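Local coordinates for transketolase (Campylobacter jejuni, PDB 3L84), which belongs to the transketolase family of thiamine diphosphate-binding proteins, with three alpha/beta domains in each chain of a two-chain assembly, at residues 5-9 and 285-290; 37-41 and 214-220; 42-47 and 58-62; 48-53 and 75-81. One frame throughout, in Å; residues are numbered along the deposited sequence. Where two conformers were deposited one is given.

Contact 1 (5-9 and 285-290); sequences ILQEQ and ASKIRF. With GOL (glycerol), chain B.
Gln9 (chi1 m, chi2 t) lies against Phe290 and Arg289: its CB is 3.6 Å from Phe290 CE2, its NE2 sits over one face of that ring and 3.3 Å from Arg289 CG. Both segments are helical and cross at -94°, their axes approaching to 9.4 Å; the nearest CA atoms, of Gln9 and Ser286, are 5.2 Å apart. Glu8 (chi1 and chi2 t) accepts at OE1 from Ser286 OG (2.7 Å) and, weakly, from Ser286 N (2.9 Å); water 1 links Glu8 OE2 (2.8 Å) to Ala285 N (2.9 Å). Ile5 (chi1 t) sets CD1 3.7 Å from Ala285 CB and CG1 over one face of the guanidinium of Arg289 (chi1 t, chi2 and chi3 p). Tyr44 OH is hydrogen-bonded to Gln9 OE1 and Arg289 NH1; glycerol O1 accepts from Gln9 NE2 (2.9 Å) and O2 donates to Arg289 O (2.9 Å). This near-perpendicular packing, with the Glu8-Ser286 bonds beside the closest CA pair, joins helix 3-24 to helix 284-291; Leu6 packs against helices 30-42 and 217-228.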
loop_
_atom_site.group_PDB
_atom_site.type_symbol
_atom_site.label_atom_id
_atom_site.label_comp_id
_atom_site.label_asym_id
_atom_site.label_seq_id
_atom_site.Cartn_x
_atom_site.Cartn_y
_atom_site.Cartn_z
ATOM N N ILE A 5 -12.823 18.315 40.062
ATOM C CA ILE A 5 -11.413 18.138 39.717
ATOM C C ILE A 5 -11.300 17.664 38.273
ATOM O O ILE A 5 -10.422 18.131 37.535
ATOM C CB ILE A 5 -10.619 17.191 40.665
ATOM C CG1 ILE A 5 -9.129 17.137 40.281
ATOM C CG2 ILE A 5 -11.121 15.799 40.625
ATOM C CD1 ILE A 5 -8.375 18.447 40.454
ATOM N N LEU A 6 -12.193 16.774 37.822
ATOM C CA LEU A 6 -12.104 16.270 36.450
ATOM C C LEU A 6 -12.315 17.378 35.424
ATOM O O LEU A 6 -11.640 17.417 34.402
ATOM C CB LEU A 6 -13.095 15.133 36.193
ATOM C CG LEU A 6 -12.594 13.752 36.634
ATOM C CD1 LEU A 6 -11.454 13.299 35.723
ATOM C CD2 LEU A 6 -12.151 13.737 38.079
ATOM N N GLN A 7 -13.246 18.279 35.694
ATOM C CA GLN A 7 -13.485 19.388 34.788
ATOM C C GLN A 7 -12.252 20.289 34.686
ATOM O O GLN A 7 -11.842 20.681 33.593
ATOM C CB GLN A 7 -14.660 20.211 35.279
ATOM C CG GLN A 7 -15.005 21.333 34.374
ATOM C CD GLN A 7 -16.178 22.135 34.918
ATOM O OE1 GLN A 7 -16.156 23.376 34.912
ATOM N NE2 GLN A 7 -17.203 21.429 35.414
ATOM N N GLU A 8 -11.638 20.585 35.826
ATOM C CA GLU A 8 -10.435 21.390 35.809
ATOM C C GLU A 8 -9.305 20.692 35.061
ATOM O O GLU A 8 -8.605 21.293 34.251
ATOM C CB GLU A 8 -9.993 21.776 37.218
ATOM C CG GLU A 8 -8.922 22.884 37.191
ATOM C CD GLU A 8 -8.248 23.158 38.521
ATOM O OE1 GLU A 8 -7.337 22.374 38.883
ATOM O OE2 GLU A 8 -8.591 24.173 39.175
ATOM N N GLN A 9 -9.131 19.386 35.307
ATOM C CA GLN A 9 -8.111 18.597 34.605
ATOM C C GLN A 9 -8.350 18.602 33.107
ATOM O O GLN A 9 -7.415 18.814 32.314
ATOM C CB GLN A 9 -8.061 17.170 35.169
ATOM C CG GLN A 9 -7.377 17.096 36.506
ATOM C CD GLN A 9 -7.293 15.659 36.987
ATOM O OE1 GLN A 9 -8.288 15.100 37.462
ATOM N NE2 GLN A 9 -6.137 15.034 36.789
ATOM N N ALA A 285 -4.628 22.525 41.567
ATOM C CA ALA A 285 -5.276 21.244 41.879
ATOM C C ALA A 285 -4.988 20.235 40.785
ATOM O O ALA A 285 -4.675 19.074 41.066
ATOM C CB ALA A 285 -6.811 21.415 42.095
ATOM N N SER A 286 -5.068 20.678 39.531
ATOM C CA SER A 286 -4.803 19.823 38.388
ATOM C C SER A 286 -3.331 19.456 38.333
ATOM O O SER A 286 -2.997 18.313 38.048
ATOM C CB SER A 286 -5.237 20.494 37.081
ATOM O OG SER A 286 -6.662 20.494 36.997
ATOM N N LYS A 287 -2.442 20.411 38.608
ATOM C CA LYS A 287 -0.999 20.143 38.605
ATOM C C LYS A 287 -0.657 18.979 39.547
ATOM O O LYS A 287 0.015 18.022 39.161
ATOM C CB LYS A 287 -0.222 21.399 39.017
ATOM C CG LYS A 287 1.297 21.257 39.016
ATOM C CD LYS A 287 2.015 22.428 39.664
ATOM C CE LYS A 287 3.436 22.082 40.146
ATOM N NZ LYS A 287 4.334 21.787 38.993
ATOM N N ILE A 288 -1.156 19.072 40.772
ATOM C CA ILE A 288 -0.863 18.076 41.796
ATOM C C ILE A 288 -1.485 16.747 41.425
ATOM O O ILE A 288 -0.843 15.708 41.561
ATOM C CB ILE A 288 -1.399 18.540 43.166
ATOM C CG1 ILE A 288 -0.665 19.789 43.633
ATOM C CG2 ILE A 288 -1.282 17.448 44.239
ATOM C CD1 ILE A 288 -1.404 20.476 44.732
ATOM N N ARG A 289 -2.731 16.763 40.984
ATOM C CA ARG A 289 -3.424 15.526 40.659
ATOM C C ARG A 289 -2.782 14.793 39.476
ATOM O O ARG A 289 -2.500 13.594 39.573
ATOM C CB ARG A 289 -4.900 15.798 40.414
ATOM C CG ARG A 289 -5.744 14.563 40.063
ATOM C CD ARG A 289 -5.711 13.437 41.103
ATOM N NE ARG A 289 -6.147 13.793 42.450
ATOM C CZ ARG A 289 -7.409 13.784 42.880
ATOM N NH1 ARG A 289 -8.434 13.514 42.070
ATOM N NH2 ARG A 289 -7.656 14.076 44.145
ATOM N N PHE A 290 -2.515 15.484 38.377
ATOM C CA PHE A 290 -1.817 14.852 37.256
ATOM C C PHE A 290 -0.414 14.368 37.661
ATOM O O PHE A 290 -0.018 13.262 37.277
ATOM C CB PHE A 290 -1.699 15.791 36.041
ATOM C CG PHE A 290 -2.917 15.846 35.140
ATOM C CD1 PHE A 290 -3.353 14.719 34.456
ATOM C CD2 PHE A 290 -3.584 17.041 34.932
ATOM C CE1 PHE A 290 -4.444 14.792 33.570
ATOM C CE2 PHE A 290 -4.627 17.116 34.060
ATOM C CZ PHE A 290 -5.063 15.988 33.390
HETATM C C1 GOL B . -4.903 11.429 37.971
HETATM O O1 GOL B . -5.064 12.384 36.944
HETATM C C2 GOL B . -3.633 10.587 37.804
HETATM O O2 GOL B . -2.484 11.408 37.687
HETATM C C3 GOL B . -3.444 9.652 38.993
HETATM O O3 GOL B . -4.626 8.884 39.190
HETATM O O HOH W 1 -6.615 24.605 41.120
#

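Contact 2 (37-41 and 214-220); sequences DILSV and GHDYEEI
Asp37, on helix 30-42 (kinked at 37 and 38), points its CB at the turn 214-216. With chi1 m, its OD2 accepts from ND1 of His215 (chi1 m; 2.8 Å, 152°), a His-carboxylate hydrogen bond met at the edge of the imidazole, while Asp37 OD1 and OH of Tyr217 (chi1 m), 2.7 Å apart, form a weak hydrogen bond. Arg14 also forms a salt bridge with Asp37 OD2. Ile38 (chi1 m, chi2 t) lays CG1 3.6 Å from Gly214 O and 4.0 Å from Ile220 CD1; water 2 joins Ile38 N (3.1 Å) to Gly214 O (2.8 Å). A CB on Gly214 would crowd Ile38 CD1. One turn on, Val41 (chi1 t) fits between Tyr217 and Ile220, with CG2 3.8 Å from Tyr217 CD1 at the ring edge and CB 3.7 Å from Ile220 CG2. The nearest CA pairs are Asp37-His215 (5.7 Å), Ile38-Gly214 (6.2 Å) and Val41-Tyr217 (6.7 Å). Asp216 is the N-cap of helix 217-228, its OD1 accepting from Glu219 N (2.9 Å). The contact thus packs a helix on a strand-to-helix connection of an alpha/beta domain: residues 214-216 lead from strand 208-213 into helix 217-228, His215 NE2 bonds to Thr241 N just past neighbouring strand 234-239, and helix 3-24 touches Asp37 and Tyr217 through Ala10.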
loop_
_atom_site.group_PDB
_atom_site.type_symbol
_atom_site.label_atom_id
_atom_site.label_comp_id
_atom_site.label_asym_id
_atom_site.label_seq_id
_atom_site.Cartn_x
_atom_site.Cartn_y
_atom_site.Cartn_z
ATOM N N ASP A 37 -12.017 15.236 27.968
ATOM C CA ASP A 37 -12.735 14.652 29.088
ATOM C C ASP A 37 -12.413 13.157 29.225
ATOM O O ASP A 37 -12.187 12.653 30.334
ATOM C CB ASP A 37 -14.246 14.877 28.941
ATOM C CG ASP A 37 -14.609 16.351 28.866
ATOM O OD1 ASP A 37 -14.058 17.163 29.647
ATOM O OD2 ASP A 37 -15.398 16.721 27.983
ATOM N N ILE A 38 -12.386 12.444 28.101
ATOM C CA ILE A 38 -12.007 11.049 28.090
ATOM C C ILE A 38 -10.612 10.849 28.665
ATOM O O ILE A 38 -10.401 9.970 29.486
ATOM C CB ILE A 38 -12.111 10.472 26.663
ATOM C CG1 ILE A 38 -13.585 10.401 26.217
ATOM C CG2 ILE A 38 -11.399 9.091 26.571
ATOM C CD1 ILE A 38 -13.793 10.231 24.694
ATOM N N LEU A 39 -9.628 11.631 28.194
ATOM C CA LEU A 39 -8.254 11.459 28.703
ATOM C C LEU A 39 -8.134 11.775 30.181
ATOM O O LEU A 39 -7.399 11.109 30.892
ATOM C CB LEU A 39 -7.264 12.248 27.835
ATOM C CG LEU A 39 -5.794 11.940 28.148
ATOM C CD1 LEU A 39 -5.415 10.479 28.013
ATOM C CD2 LEU A 39 -4.906 12.805 27.237
ATOM N N SER A 40 -8.863 12.777 30.649
ATOM C CA SER A 40 -8.850 13.076 32.065
ATOM C C SER A 40 -9.294 11.904 32.911
ATOM O O SER A 40 -8.660 11.566 33.900
ATOM C CB SER A 40 -9.718 14.285 32.313
ATOM O OG SER A 40 -9.102 15.384 31.692
ATOM N N VAL A 41 -10.389 11.253 32.516
ATOM C CA VAL A 41 -10.816 10.066 33.238
ATOM C C VAL A 41 -9.850 8.893 33.072
ATOM O O VAL A 41 -9.504 8.200 34.007
ATOM C CB VAL A 41 -12.219 9.639 32.806
ATOM C CG1 VAL A 41 -12.651 8.413 33.562
ATOM C CG2 VAL A 41 -13.222 10.779 33.056
ATOM N N GLY A 214 -19.093 10.991 25.425
ATOM C CA GLY A 214 -17.686 11.241 25.716
ATOM C C GLY A 214 -17.387 12.512 26.472
ATOM O O GLY A 214 -16.202 12.819 26.705
ATOM N N HIS A 215 -18.423 13.255 26.878
ATOM C CA HIS A 215 -18.268 14.420 27.759
ATOM C C HIS A 215 -18.889 14.231 29.124
ATOM O O HIS A 215 -18.965 15.190 29.904
ATOM C CB HIS A 215 -18.803 15.692 27.083
ATOM C CG HIS A 215 -18.164 15.944 25.760
ATOM N ND1 HIS A 215 -16.799 16.077 25.613
ATOM C CD2 HIS A 215 -18.679 16.031 24.512
ATOM C CE1 HIS A 215 -16.507 16.238 24.335
ATOM N NE2 HIS A 215 -17.635 16.228 23.646
ATOM N N ASP A 216 -19.316 13.011 29.435
ATOM C CA ASP A 216 -19.906 12.731 30.731
ATOM C C ASP A 216 -18.947 11.884 31.538
ATOM O O ASP A 216 -18.708 10.719 31.246
ATOM C CB ASP A 216 -21.262 12.046 30.605
ATOM C CG ASP A 216 -21.978 11.924 31.941
ATOM O OD1 ASP A 216 -21.750 10.933 32.654
ATOM O OD2 ASP A 216 -22.760 12.834 32.291
ATOM N N TYR A 217 -18.382 12.486 32.583
ATOM C CA TYR A 217 -17.321 11.824 33.321
ATOM C C TYR A 217 -17.753 10.493 33.923
ATOM O O TYR A 217 -16.984 9.512 33.867
ATOM C CB TYR A 217 -16.761 12.732 34.422
ATOM C CG TYR A 217 -16.206 14.032 33.872
ATOM C CD1 TYR A 217 -15.111 14.037 33.026
ATOM C CD2 TYR A 217 -16.794 15.235 34.174
ATOM C CE1 TYR A 217 -14.615 15.189 32.493
ATOM C CE2 TYR A 217 -16.303 16.420 33.645
ATOM C CZ TYR A 217 -15.206 16.378 32.789
ATOM O OH TYR A 217 -14.736 17.532 32.221
ATOM N N GLU A 218 -18.970 10.452 34.460
ATOM C CA GLU A 218 -19.480 9.226 35.028
ATOM C C GLU A 218 -19.620 8.144 33.967
ATOM O O GLU A 218 -19.287 7.000 34.219
ATOM C CB GLU A 218 -20.806 9.495 35.761
ATOM C CG GLU A 218 -21.487 8.276 36.393
ATOM C CD GLU A 218 -22.755 8.604 37.198
ATOM O OE1 GLU A 218 -23.423 9.639 36.933
ATOM O OE2 GLU A 218 -23.096 7.802 38.107
ATOM N N GLU A 219 -20.137 8.482 32.795
ATOM C CA GLU A 219 -20.324 7.456 31.762
ATOM C C GLU A 219 -18.964 6.939 31.259
ATOM O O GLU A 219 -18.788 5.739 31.029
ATOM C CB GLU A 219 -21.087 8.015 30.559
ATOM C CG GLU A 219 -22.552 8.286 30.788
ATOM C CD GLU A 219 -23.267 8.726 29.518
ATOM O OE1 GLU A 219 -23.028 8.100 28.441
ATOM O OE2 GLU A 219 -24.096 9.680 29.594
ATOM N N ILE A 220 -17.983 7.831 31.139
ATOM C CA ILE A 220 -16.642 7.422 30.694
ATOM C C ILE A 220 -16.039 6.456 31.704
ATOM O O ILE A 220 -15.516 5.399 31.348
ATOM C CB ILE A 220 -15.695 8.615 30.522
ATOM C CG1 ILE A 220 -16.212 9.603 29.473
ATOM C CG2 ILE A 220 -14.287 8.127 30.157
ATOM C CD1 ILE A 220 -15.654 11.047 29.583
HETATM O O HOH W 2 -13.741 13.916 25.795
#

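Contact 3 (42-47 and 58-62); sequences LSYHLK and RDRLV
Two hydrogen bonds tie Lys47 to Asp59: Lys47 N donates to the carboxylate at Asp59 OD2 (2.9 Å, 164°), and Asp59 N returns a bond to Lys47 O (2.8 Å, 147°). The backbone and side chain of Asp59 (chi1 m) thus clasp the extended main chain of Lys47 (phi/psi -104/117), and the two CA atoms come within 5.4 Å. Water 3 widens the polar patch, donating to Asp59 OD2 (2.7 Å) and to His45 O (2.9 Å), while Asp59 OD1 accepts from Lys145 N. Around this, Lys47 O lies 3.7 Å from Arg58 CA. Leu46, extended at phi/psi -67/130 after residues 43-45 of helical phi/psi, lays CD1 3.7 Å from Asp59 CB. The apolar part follows with Leu42 and Leu61, both chi1 t and chi2 p: Leu42 CD2 is 4.1 Å from Leu61 CD1, and Leu46 CD2 is 4.3 Å from Leu61 CD2. Arg58 NE forms a salt bridge with Glu110, and Arg60 NH1 bonds back to Arg58 O (2.8 Å). The contact joins segment 42-47, which follows on from helix 30-42, to the residues leading into and starting strand 60-63. That strand, outermost in the five-stranded parallel sheet within this chain, pairs with strand 146-151, whose Tyr147 touches Leu42, Leu46, Asp59 and Leu61, while helix 217-228 reaches Leu42 and His45 through Leu224.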
loop_
_atom_site.group_PDB
_atom_site.type_symbol
_atom_site.label_atom_id
_atom_site.label_comp_id
_atom_site.label_asym_id
_atom_site.label_seq_id
_atom_site.Cartn_x
_atom_site.Cartn_y
_atom_site.Cartn_z
ATOM N N LEU A 42 -9.383 8.692 31.842
ATOM C CA LEU A 42 -8.437 7.617 31.565
ATOM C C LEU A 42 -7.177 7.747 32.409
ATOM O O LEU A 42 -6.590 6.733 32.782
ATOM C CB LEU A 42 -8.089 7.584 30.059
ATOM C CG LEU A 42 -7.200 6.442 29.607
ATOM C CD1 LEU A 42 -7.763 5.059 29.903
ATOM C CD2 LEU A 42 -6.951 6.570 28.104
ATOM N N SER A 43 -6.745 8.964 32.729
ATOM C CA SER A 43 -5.556 9.149 33.565
ATOM C C SER A 43 -5.649 8.440 34.929
ATOM O O SER A 43 -4.618 8.098 35.515
ATOM C CB SER A 43 -5.232 10.631 33.778
ATOM O OG SER A 43 -6.130 11.253 34.682
ATOM N N TYR A 44 -6.860 8.216 35.434
ATOM C CA TYR A 44 -7.067 7.516 36.708
ATOM C C TYR A 44 -6.982 6.016 36.565
ATOM O O TYR A 44 -6.870 5.317 37.562
ATOM C CB TYR A 44 -8.433 7.895 37.300
ATOM C CG TYR A 44 -8.487 9.305 37.818
ATOM C CD1 TYR A 44 -8.274 9.568 39.173
ATOM C CD2 TYR A 44 -8.687 10.380 36.959
ATOM C CE1 TYR A 44 -8.288 10.846 39.650
ATOM C CE2 TYR A 44 -8.701 11.682 37.442
ATOM C CZ TYR A 44 -8.508 11.909 38.795
ATOM O OH TYR A 44 -8.526 13.186 39.293
ATOM N N HIS A 45 -7.106 5.516 35.335
ATOM C CA HIS A 45 -7.059 4.080 35.080
ATOM C C HIS A 45 -5.696 3.600 34.572
ATOM O O HIS A 45 -5.322 2.453 34.806
ATOM C CB HIS A 45 -8.123 3.713 34.039
ATOM C CG HIS A 45 -9.518 3.873 34.541
ATOM N ND1 HIS A 45 -10.233 2.828 35.075
ATOM C CD2 HIS A 45 -10.312 4.960 34.612
ATOM C CE1 HIS A 45 -11.426 3.273 35.444
ATOM N NE2 HIS A 45 -11.495 4.569 35.191
ATOM N N LEU A 46 -4.983 4.454 33.861
ATOM C CA LEU A 46 -3.742 4.076 33.205
ATOM C C LEU A 46 -2.679 3.766 34.238
ATOM O O LEU A 46 -2.441 4.559 35.174
ATOM C CB LEU A 46 -3.275 5.237 32.321
ATOM C CG LEU A 46 -2.206 4.946 31.287
ATOM C CD1 LEU A 46 -2.820 4.083 30.178
ATOM C CD2 LEU A 46 -1.616 6.216 30.724
ATOM N N LYS A 47 -2.043 2.607 34.079
ATOM C CA LYS A 47 -0.961 2.184 34.942
ATOM C C LYS A 47 0.346 2.391 34.174
ATOM O O LYS A 47 0.556 1.808 33.091
ATOM C CB LYS A 47 -1.167 0.723 35.286
ATOM C CG LYS A 47 -0.180 0.142 36.259
ATOM C CD LYS A 47 -0.283 -1.381 36.258
ATOM C CE LYS A 47 0.230 -1.977 34.963
ATOM N NZ LYS A 47 0.564 -3.367 35.121
ATOM N N ARG A 58 3.809 -1.915 31.930
ATOM C CA ARG A 58 2.980 -0.719 31.828
ATOM C C ARG A 58 1.798 -0.930 30.882
ATOM O O ARG A 58 1.889 -1.677 29.906
ATOM C CB ARG A 58 3.797 0.464 31.324
ATOM C CG ARG A 58 4.220 0.360 29.887
ATOM C CD ARG A 58 5.261 1.384 29.533
ATOM N NE ARG A 58 5.594 1.380 28.106
ATOM C CZ ARG A 58 6.547 0.617 27.607
ATOM N NH1 ARG A 58 7.207 -0.252 28.344
ATOM N NH2 ARG A 58 6.866 0.687 26.329
ATOM N N ASP A 59 0.687 -0.251 31.131
ATOM C CA ASP A 59 -0.318 -0.126 30.087
ATOM C C ASP A 59 0.287 0.618 28.890
ATOM O O ASP A 59 1.088 1.535 29.067
ATOM C CB ASP A 59 -1.522 0.663 30.562
ATOM C CG ASP A 59 -2.350 -0.048 31.595
ATOM O OD1 ASP A 59 -2.271 -1.295 31.767
ATOM O OD2 ASP A 59 -3.121 0.645 32.307
ATOM N N ARG A 60 -0.105 0.226 27.692
ATOM C CA ARG A 60 0.372 0.853 26.456
ATOM C C ARG A 60 -0.761 1.753 25.931
ATOM O O ARG A 60 -1.839 1.264 25.623
ATOM C CB ARG A 60 0.780 -0.171 25.375
ATOM C CG ARG A 60 1.750 -1.321 25.761
ATOM C CD ARG A 60 3.048 -0.777 26.209
ATOM N NE ARG A 60 4.182 -1.729 26.158
ATOM C CZ ARG A 60 4.489 -2.635 27.093
ATOM N NH1 ARG A 60 3.705 -2.816 28.148
ATOM N NH2 ARG A 60 5.613 -3.354 27.016
ATOM N N LEU A 61 -0.504 3.048 25.776
ATOM C CA LEU A 61 -1.431 4.022 25.259
ATOM C C LEU A 61 -1.007 4.379 23.850
ATOM O O LEU A 61 0.149 4.725 23.634
ATOM C CB LEU A 61 -1.416 5.262 26.130
ATOM C CG LEU A 61 -2.248 6.467 25.712
ATOM C CD1 LEU A 61 -3.697 6.083 25.660
ATOM C CD2 LEU A 61 -1.964 7.655 26.671
ATOM N N VAL A 62 -1.916 4.274 22.894
ATOM C CA VAL A 62 -1.663 4.621 21.491
ATOM C C VAL A 62 -2.686 5.647 20.985
ATOM O O VAL A 62 -3.894 5.375 20.984
ATOM C CB VAL A 62 -1.746 3.406 20.579
ATOM C CG1 VAL A 62 -1.499 3.790 19.087
ATOM C CG2 VAL A 62 -0.753 2.295 21.011
HETATM O O HOH W 3 -5.620 0.121 33.150
#

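Contact 4 (48-53 and 75-81); sequences HNPKNP and FLHLSGY
Tyr81, Pro50 and His48 carry most of the buried surface. Tyr81 (chi1 m) offers one ring face to Pro50, whose CA stands 3.7 Å from the ring centroid and 8° off its normal, a CH-pi contact; Pro50 CB is also 3.7 Å from Tyr81 CD1. Their CA atoms, 4.7 Å apart, are the nearest across the segments. Pro53 CG adds a contact at 4.1 Å to Tyr81 CE2. His48 (chi1 p) meets Tyr81 rim to rim, centroids 5.7 Å apart and planes at 19°, and lies slid apart from Phe75 at 5.9 Å and 30°, forming an aromatic cluster. Pro50 sits in a type I turn, Asn49 to Asn52, with an Asx turn in which Asn49 OD1 accepts from Lys51 N (3.0 Å). Across the contact, helix 69-79 ends in a Schellman motif: Gly80 has positive phi (101°), Tyr81 N bonds to Leu76 O (3.0 Å) and Gly80 N to His77 O (3.2 Å). Pro50 CG presses 3.1 Å from Ser79 O, and Lys51 NZ donates to Gly80 O (2.9 Å). Helix 293-310 touches His48 and Pro50 through Ala293. Shape and apolar packing thus dominate: a single hydrogen bond, from Lys51 to the residue just after the helix, crosses the contact, and the buried Ser79 O finds no partner.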
loop_
_atom_site.group_PDB
_atom_site.type_symbol
_atom_site.label_atom_id
_atom_site.label_comp_id
_atom_site.label_asym_id
_atom_site.label_seq_id
_atom_site.Cartn_x
_atom_site.Cartn_y
_atom_site.Cartn_z
ATOM N N HIS A 48 1.195 3.256 34.683
ATOM C CA HIS A 48 2.411 3.680 33.991
ATOM C C HIS A 48 3.349 4.379 34.952
ATOM O O HIS A 48 2.917 4.921 35.971
ATOM C CB HIS A 48 2.059 4.581 32.788
ATOM C CG HIS A 48 1.450 5.920 33.104
ATOM N ND1 HIS A 48 0.290 6.130 33.836
ATOM C CD2 HIS A 48 1.839 7.135 32.673
ATOM C CE1 HIS A 48 0.030 7.434 33.867
ATOM N NE2 HIS A 48 0.948 8.061 33.149
ATOM N N ASN A 49 4.633 4.338 34.628
ATOM C CA ASN A 49 5.653 5.033 35.399
ATOM C C ASN A 49 6.302 6.135 34.546
ATOM O O ASN A 49 7.130 5.852 33.700
ATOM C CB ASN A 49 6.731 4.082 35.911
ATOM C CG ASN A 49 7.684 4.788 36.833
ATOM O OD1 ASN A 49 7.582 6.026 37.003
ATOM N ND2 ASN A 49 8.554 4.037 37.485
ATOM N N PRO A 50 5.876 7.399 34.738
ATOM C CA PRO A 50 6.445 8.500 33.963
ATOM C C PRO A 50 7.978 8.575 34.038
ATOM O O PRO A 50 8.601 9.103 33.128
ATOM C CB PRO A 50 5.771 9.731 34.589
ATOM C CG PRO A 50 4.506 9.237 35.158
ATOM C CD PRO A 50 4.871 7.861 35.706
ATOM N N LYS A 51 8.588 8.096 35.121
ATOM C CA LYS A 51 10.041 8.161 35.262
ATOM C C LYS A 51 10.724 6.903 34.706
ATOM O O LYS A 51 11.959 6.830 34.664
ATOM C CB LYS A 51 10.432 8.370 36.727
ATOM C CG LYS A 51 9.830 9.621 37.343
ATOM C CD LYS A 51 10.203 10.898 36.604
ATOM C CE LYS A 51 9.812 12.145 37.415
ATOM N NZ LYS A 51 9.811 13.425 36.613
ATOM N N ASN A 52 9.938 5.911 34.272
ATOM C CA ASN A 52 10.479 4.741 33.540
ATOM C C ASN A 52 9.496 4.307 32.463
ATOM O O ASN A 52 8.729 3.358 32.630
ATOM C CB ASN A 52 10.833 3.549 34.426
ATOM C CG ASN A 52 11.404 2.415 33.619
ATOM O OD1 ASN A 52 11.788 2.621 32.444
ATOM N ND2 ASN A 52 11.440 1.218 34.169
ATOM N N PRO A 53 9.562 4.969 31.322
ATOM C CA PRO A 53 8.694 4.644 30.196
ATOM C C PRO A 53 8.968 3.279 29.562
ATOM O O PRO A 53 8.257 2.904 28.639
ATOM C CB PRO A 53 8.981 5.774 29.192
ATOM C CG PRO A 53 9.512 6.862 30.039
ATOM C CD PRO A 53 10.318 6.211 31.083
ATOM N N PHE A 75 -0.564 15.782 28.156
ATOM C CA PHE A 75 -0.699 14.721 29.146
ATOM C C PHE A 75 0.659 14.204 29.630
ATOM O O PHE A 75 0.859 14.003 30.827
ATOM C CB PHE A 75 -1.539 13.594 28.561
ATOM C CG PHE A 75 -1.635 12.392 29.454
ATOM C CD1 PHE A 75 -2.287 12.475 30.662
ATOM C CD2 PHE A 75 -0.998 11.219 29.126
ATOM C CE1 PHE A 75 -2.340 11.371 31.517
ATOM C CE2 PHE A 75 -1.072 10.118 29.978
ATOM C CZ PHE A 75 -1.750 10.210 31.155
ATOM N N LEU A 76 1.614 14.017 28.724
ATOM C CA LEU A 76 2.951 13.538 29.148
ATOM C C LEU A 76 3.620 14.564 30.055
ATOM O O LEU A 76 4.201 14.218 31.098
ATOM C CB LEU A 76 3.829 13.229 27.941
ATOM C CG LEU A 76 3.359 12.100 27.041
ATOM C CD1 LEU A 76 4.283 11.935 25.810
ATOM C CD2 LEU A 76 3.266 10.754 27.789
ATOM N N HIS A 77 3.538 15.847 29.702
ATOM C CA HIS A 77 4.119 16.892 30.539
ATOM C C HIS A 77 3.464 16.910 31.932
ATOM O O HIS A 77 4.120 16.931 32.967
ATOM C CB HIS A 77 3.939 18.272 29.900
ATOM C CG HIS A 77 4.439 19.361 30.780
ATOM N ND1 HIS A 77 3.635 20.284 31.417
ATOM C CD2 HIS A 77 5.694 19.577 31.231
ATOM C CE1 HIS A 77 4.393 21.060 32.179
ATOM N NE2 HIS A 77 5.640 20.642 32.094
ATOM N N LEU A 78 2.142 16.922 31.947
ATOM C CA LEU A 78 1.401 17.001 33.210
ATOM C C LEU A 78 1.644 15.802 34.110
ATOM O O LEU A 78 1.633 15.935 35.332
ATOM C CB LEU A 78 -0.094 17.139 32.948
ATOM C CG LEU A 78 -0.505 18.504 32.391
ATOM C CD1 LEU A 78 -1.887 18.424 31.707
ATOM C CD2 LEU A 78 -0.532 19.555 33.504
ATOM N N SER A 79 1.822 14.635 33.517
ATOM C CA SER A 79 2.017 13.397 34.264
ATOM C C SER A 79 3.414 13.188 34.773
ATOM O O SER A 79 3.638 12.218 35.542
ATOM C CB SER A 79 1.632 12.187 33.414
ATOM O OG SER A 79 0.269 12.247 33.082
ATOM N N GLY A 80 4.389 14.029 34.377
ATOM C CA GLY A 80 5.738 13.920 34.904
ATOM C C GLY A 80 6.743 13.245 34.020
ATOM O O GLY A 80 7.849 12.933 34.496
ATOM N N TYR A 81 6.435 13.045 32.749
ATOM C CA TYR A 81 7.414 12.531 31.804
ATOM C C TYR A 81 8.444 13.609 31.519
ATOM O O TYR A 81 8.273 14.781 31.874
ATOM C CB TYR A 81 6.732 12.096 30.522
ATOM C CG TYR A 81 5.942 10.816 30.628
ATOM C CD1 TYR A 81 4.692 10.794 31.193
ATOM C CD2 TYR A 81 6.442 9.614 30.136
ATOM C CE1 TYR A 81 3.951 9.611 31.255
ATOM C CE2 TYR A 81 5.719 8.440 30.216
ATOM C CZ TYR A 81 4.512 8.426 30.797
ATOM O OH TYR A 81 3.754 7.268 30.862
#

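Overall arrangement
All four contacts belong to the thiamine diphosphate-binding part of the chain, on the same side of the chain's centre, their own centres 11 to 20 Å apart. Contact 1 spans the longest chain separation and encloses the other three; contact 2 in turn encloses contacts 3 and 4, whose segments alternate along the chain. Tyr44 of 42-47 bonds to Gln9 and Arg289 of contact 1, and Ser40 and Tyr217 of contact 2 pack on helix 3-24. Phe75 ties contact 4 to the rest, touching Leu39, Ser43, Leu46, Leu61 and Phe290. Helices 3-24, 30-42, 69-79, 217-228 and 284-291, the 43-59 connection and strand 60-63 are thereby joined into one continuous packed region of the domain.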